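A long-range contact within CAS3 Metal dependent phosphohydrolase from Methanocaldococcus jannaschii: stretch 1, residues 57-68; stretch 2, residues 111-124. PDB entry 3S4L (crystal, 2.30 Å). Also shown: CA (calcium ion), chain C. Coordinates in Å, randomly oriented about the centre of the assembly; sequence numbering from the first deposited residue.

Stretch 1 57-68: EFMKILIKLHDI
Stretch 2 111-124: NLAFIGALTVMLHH

How do the two stretches lie against each other? Residues 57-65 and 111-121 are helical, each helix beginning earlier in the chain; their axes run in the same general sense at 36° (signed crossing angle -36°) and approach to 10.4 Å. Across the stretches the nearest CA atoms are those of H66 and V120, 5.2 Å apart. A type I turn spans L65 to I68.

What does the start of stretch 2 offer F58? L112 (chi1 t, chi2 p) points its CA-CB bond sideways, yet its end reaches across: L112 CD1 sits 3.4 Å from F58 CE1, over one face of the ring. F58 (t, chi2 79°) points toward stretch 2. At G116 the helices pack without a side chain, G116 CA lying 3.9 Å from F58 CZ; an ideal CB would fall a tight 3.1 Å from F58 CE1.

What fills the middle? T119 (m) turns its hydroxyl to its own helix, OG1 donating to I115 O at 2.8 Å. L62 (m, t) points toward the second helix, its CD2 4.0 Å from V120 CG2, while V120 CG2 (chi1 t) also meets H66 CB at 3.8 Å.

How do the histidines meet at the end of the helix? L122 leaves helical phi/psi (-117/18), and H123 (-72/-3; p, chi2 -97°) points toward stretch 1. H66 (p, chi2 -78°) turns its edge to the face of H123, with centroids 4.9 Å apart and planes at 87°. H66 ND1 donates to L62 O at 2.9 Å; H123 ND1 makes a very short bond to V120 O, 2.5 Å.

What joins the stretches through metal? Calcium binds D67 OD2 (D67 chi1 m) at 2.3 Å, H123 NE2 at 2.4 Å and H124 NE2 (H124 chi1 m) at 2.3 Å. D67 OD2 and H123 NE2 lie 3.1 Å apart, both bound to the calcium and not hydrogen-bonded.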

# COMPACT_ATOMS: atom_id res chain seq x y z
N GLU A 57 -5.34 0.08 14.06
CA GLU A 57 -4.86 -1.13 13.41
C GLU A 57 -4.84 -0.95 11.90
O GLU A 57 -3.89 -1.35 11.23
CB GLU A 57 -5.75 -2.32 13.75
CG GLU A 57 -5.82 -2.64 15.22
CD GLU A 57 -6.96 -3.57 15.56
OE1 GLU A 57 -7.30 -4.42 14.70
OE2 GLU A 57 -7.53 -3.44 16.67
N PHE A 58 -5.92 -0.38 11.37
CA PHE A 58 -6.06 -0.16 9.93
C PHE A 58 -4.91 0.72 9.43
O PHE A 58 -4.25 0.38 8.45
CB PHE A 58 -7.44 0.43 9.61
CG PHE A 58 -7.58 0.99 8.21
CD1 PHE A 58 -7.80 0.14 7.13
CD2 PHE A 58 -7.53 2.36 7.99
CE1 PHE A 58 -7.95 0.65 5.84
CE2 PHE A 58 -7.67 2.88 6.69
CZ PHE A 58 -7.89 2.02 5.61
N MET A 59 -4.64 1.82 10.14
CA MET A 59 -3.56 2.72 9.75
C MET A 59 -2.19 2.06 9.82
O MET A 59 -1.36 2.28 8.94
CB MET A 59 -3.58 3.99 10.61
CG MET A 59 -4.74 4.92 10.27
SD MET A 59 -4.77 5.35 8.51
CE MET A 59 -3.15 6.11 8.38
N LYS A 60 -1.96 1.26 10.86
CA LYS A 60 -0.71 0.53 11.00
C LYS A 60 -0.45 -0.40 9.82
O LYS A 60 0.70 -0.67 9.46
CB LYS A 60 -0.70 -0.31 12.28
CG LYS A 60 -0.53 0.45 13.59
CD LYS A 60 -0.48 -0.55 14.74
CE LYS A 60 -1.02 0.02 16.03
NZ LYS A 60 -1.21 -1.05 17.04
N ILE A 61 -1.51 -0.93 9.25
CA ILE A 61 -1.32 -1.84 8.13
C ILE A 61 -0.91 -1.07 6.87
O ILE A 61 -0.00 -1.49 6.15
CB ILE A 61 -2.55 -2.72 7.87
CG1 ILE A 61 -2.73 -3.67 9.04
CG2 ILE A 61 -2.38 -3.50 6.59
CD1 ILE A 61 -4.04 -4.40 9.04
N LEU A 62 -1.55 0.07 6.63
CA LEU A 62 -1.16 0.95 5.53
C LEU A 62 0.29 1.37 5.71
O LEU A 62 1.07 1.43 4.75
CB LEU A 62 -2.03 2.20 5.51
CG LEU A 62 -3.51 1.92 5.35
CD1 LEU A 62 -4.21 3.22 4.98
CD2 LEU A 62 -3.71 0.85 4.28
N ILE A 63 0.64 1.68 6.95
CA ILE A 63 1.98 2.09 7.26
C ILE A 63 2.92 0.95 6.92
O ILE A 63 3.93 1.14 6.24
CB ILE A 63 2.09 2.52 8.74
CG1 ILE A 63 1.38 3.85 8.95
CG2 ILE A 63 3.56 2.63 9.18
CD1 ILE A 63 1.03 4.15 10.39
N LYS A 64 2.58 -0.26 7.35
CA LYS A 64 3.50 -1.36 7.16
C LYS A 64 3.58 -1.83 5.71
O LYS A 64 4.61 -2.34 5.26
CB LYS A 64 3.14 -2.51 8.09
CG LYS A 64 3.36 -2.21 9.57
CD LYS A 64 2.78 -3.31 10.45
CE LYS A 64 3.22 -3.17 11.90
NZ LYS A 64 2.50 -4.16 12.76
N LEU A 65 2.51 -1.68 4.96
CA LEU A 65 2.44 -2.32 3.67
C LEU A 65 2.57 -1.37 2.48
O LEU A 65 2.69 -1.82 1.34
CB LEU A 65 1.15 -3.12 3.56
CG LEU A 65 0.99 -4.32 4.50
CD1 LEU A 65 -0.35 -5.01 4.22
CD2 LEU A 65 2.15 -5.31 4.32
N HIS A 66 2.54 -0.06 2.72
CA HIS A 66 2.48 0.82 1.56
C HIS A 66 3.73 0.72 0.66
O HIS A 66 3.66 0.99 -0.53
CB HIS A 66 2.14 2.26 1.94
CG HIS A 66 3.24 2.99 2.62
ND1 HIS A 66 3.54 2.80 3.95
CD2 HIS A 66 4.12 3.92 2.17
CE1 HIS A 66 4.55 3.58 4.29
NE2 HIS A 66 4.92 4.27 3.22
N ASP A 67 4.86 0.31 1.24
CA ASP A 67 6.06 0.07 0.45
C ASP A 67 6.45 -1.38 0.30
O ASP A 67 7.60 -1.69 -0.05
CB ASP A 67 7.25 0.85 1.03
CG ASP A 67 7.23 2.31 0.63
OD1 ASP A 67 7.87 3.13 1.33
OD2 ASP A 67 6.57 2.62 -0.39
N ILE A 68 5.51 -2.29 0.57
CA ILE A 68 5.80 -3.71 0.44
C ILE A 68 6.20 -4.03 -1.01
O ILE A 68 6.98 -4.95 -1.25
CB ILE A 68 4.64 -4.61 0.93
CG1 ILE A 68 5.15 -6.03 1.20
CG2 ILE A 68 3.51 -4.61 -0.06
CD1 ILE A 68 6.48 -6.05 1.95
N ASN A 111 -15.21 -2.66 1.08
CA ASN A 111 -15.02 -1.23 0.87
C ASN A 111 -13.79 -0.67 1.61
O ASN A 111 -13.02 0.12 1.05
CB ASN A 111 -16.29 -0.44 1.20
CG ASN A 111 -17.43 -0.70 0.22
OD1 ASN A 111 -17.30 -1.53 -0.68
ND2 ASN A 111 -18.55 -0.01 0.41
N LEU A 112 -13.59 -1.10 2.85
CA LEU A 112 -12.42 -0.68 3.63
C LEU A 112 -11.12 -1.13 2.94
O LEU A 112 -10.19 -0.33 2.76
CB LEU A 112 -12.50 -1.22 5.06
CG LEU A 112 -11.39 -0.81 6.04
CD1 LEU A 112 -11.34 0.71 6.23
CD2 LEU A 112 -11.59 -1.52 7.37
N ALA A 113 -11.07 -2.39 2.54
CA ALA A 113 -9.90 -2.94 1.85
C ALA A 113 -9.64 -2.19 0.53
O ALA A 113 -8.50 -1.86 0.18
CB ALA A 113 -10.09 -4.42 1.60
N PHE A 114 -10.71 -1.92 -0.21
CA PHE A 114 -10.56 -1.15 -1.43
C PHE A 114 -9.98 0.22 -1.12
O PHE A 114 -9.00 0.65 -1.74
CB PHE A 114 -11.90 -0.99 -2.17
CG PHE A 114 -11.83 -0.06 -3.36
CD1 PHE A 114 -12.23 1.27 -3.25
CD2 PHE A 114 -11.35 -0.50 -4.58
CE1 PHE A 114 -12.16 2.14 -4.35
CE2 PHE A 114 -11.28 0.35 -5.68
CZ PHE A 114 -11.68 1.67 -5.56
N ILE A 115 -10.57 0.93 -0.16
CA ILE A 115 -10.13 2.29 0.11
C ILE A 115 -8.70 2.32 0.64
O ILE A 115 -7.94 3.25 0.38
CB ILE A 115 -11.02 3.01 1.10
CG1 ILE A 115 -10.52 4.42 1.26
CG2 ILE A 115 -10.90 2.39 2.46
CD1 ILE A 115 -10.98 5.03 2.53
N GLY A 116 -8.33 1.31 1.42
CA GLY A 116 -6.97 1.22 1.93
C GLY A 116 -6.01 0.96 0.78
O GLY A 116 -4.99 1.63 0.68
N ALA A 117 -6.36 0.02 -0.09
CA ALA A 117 -5.49 -0.34 -1.21
C ALA A 117 -5.30 0.83 -2.17
O ALA A 117 -4.20 1.05 -2.70
CB ALA A 117 -6.04 -1.56 -1.95
N LEU A 118 -6.37 1.58 -2.41
CA LEU A 118 -6.34 2.76 -3.26
C LEU A 118 -5.44 3.84 -2.67
O LEU A 118 -4.72 4.52 -3.39
CB LEU A 118 -7.75 3.31 -3.45
CG LEU A 118 -7.92 4.50 -4.40
CD1 LEU A 118 -7.34 4.17 -5.77
CD2 LEU A 118 -9.39 4.87 -4.50
N THR A 119 -5.48 4.00 -1.35
CA THR A 119 -4.63 4.97 -0.69
C THR A 119 -3.18 4.59 -0.93
O THR A 119 -2.33 5.44 -1.25
CB THR A 119 -4.91 4.98 0.82
OG1 THR A 119 -6.27 5.37 1.04
CG2 THR A 119 -3.98 5.96 1.53
N VAL A 120 -2.90 3.30 -0.77
CA VAL A 120 -1.58 2.75 -1.00
C VAL A 120 -1.14 2.88 -2.47
O VAL A 120 0.03 3.16 -2.76
CB VAL A 120 -1.53 1.29 -0.56
CG1 VAL A 120 -0.37 0.58 -1.26
CG2 VAL A 120 -1.41 1.19 0.97
N MET A 121 -2.09 2.69 -3.39
CA MET A 121 -1.81 2.78 -4.82
C MET A 121 -1.50 4.23 -5.18
O MET A 121 -0.87 4.52 -6.19
CB MET A 121 -3.02 2.28 -5.61
CG MET A 121 -2.71 1.86 -7.06
SD MET A 121 -4.20 1.67 -8.06
CE MET A 121 -4.69 0.01 -7.64
N LEU A 122 -1.94 5.14 -4.34
CA LEU A 122 -1.80 6.56 -4.63
C LEU A 122 -0.90 7.24 -3.61
O LEU A 122 -0.91 8.45 -3.50
CB LEU A 122 -3.19 7.22 -4.63
CG LEU A 122 -4.06 7.21 -5.90
CD1 LEU A 122 -4.01 5.89 -6.65
CD2 LEU A 122 -5.51 7.60 -5.59
N HIS A 123 -0.10 6.48 -2.85
CA HIS A 123 0.66 7.11 -1.77
C HIS A 123 1.81 7.97 -2.27
O HIS A 123 2.50 8.61 -1.48
CB HIS A 123 1.12 6.12 -0.69
CG HIS A 123 2.26 5.24 -1.11
ND1 HIS A 123 2.08 3.96 -1.59
CD2 HIS A 123 3.60 5.46 -1.10
CE1 HIS A 123 3.26 3.42 -1.85
NE2 HIS A 123 4.20 4.31 -1.58
N HIS A 124 2.02 8.00 -3.59
CA HIS A 124 3.03 8.92 -4.09
C HIS A 124 2.55 10.26 -4.62
O HIS A 124 3.28 11.25 -4.52
CB HIS A 124 4.06 8.24 -4.99
CG HIS A 124 5.16 7.63 -4.20
ND1 HIS A 124 6.19 8.38 -3.67
CD2 HIS A 124 5.34 6.37 -3.74
CE1 HIS A 124 6.98 7.60 -2.96
NE2 HIS A 124 6.50 6.38 -3.00
CA CA C . 6.56 4.42 -1.76
O HOH W 1 6.85 5.31 0.36
O HOH W 2 9.29 4.99 -1.31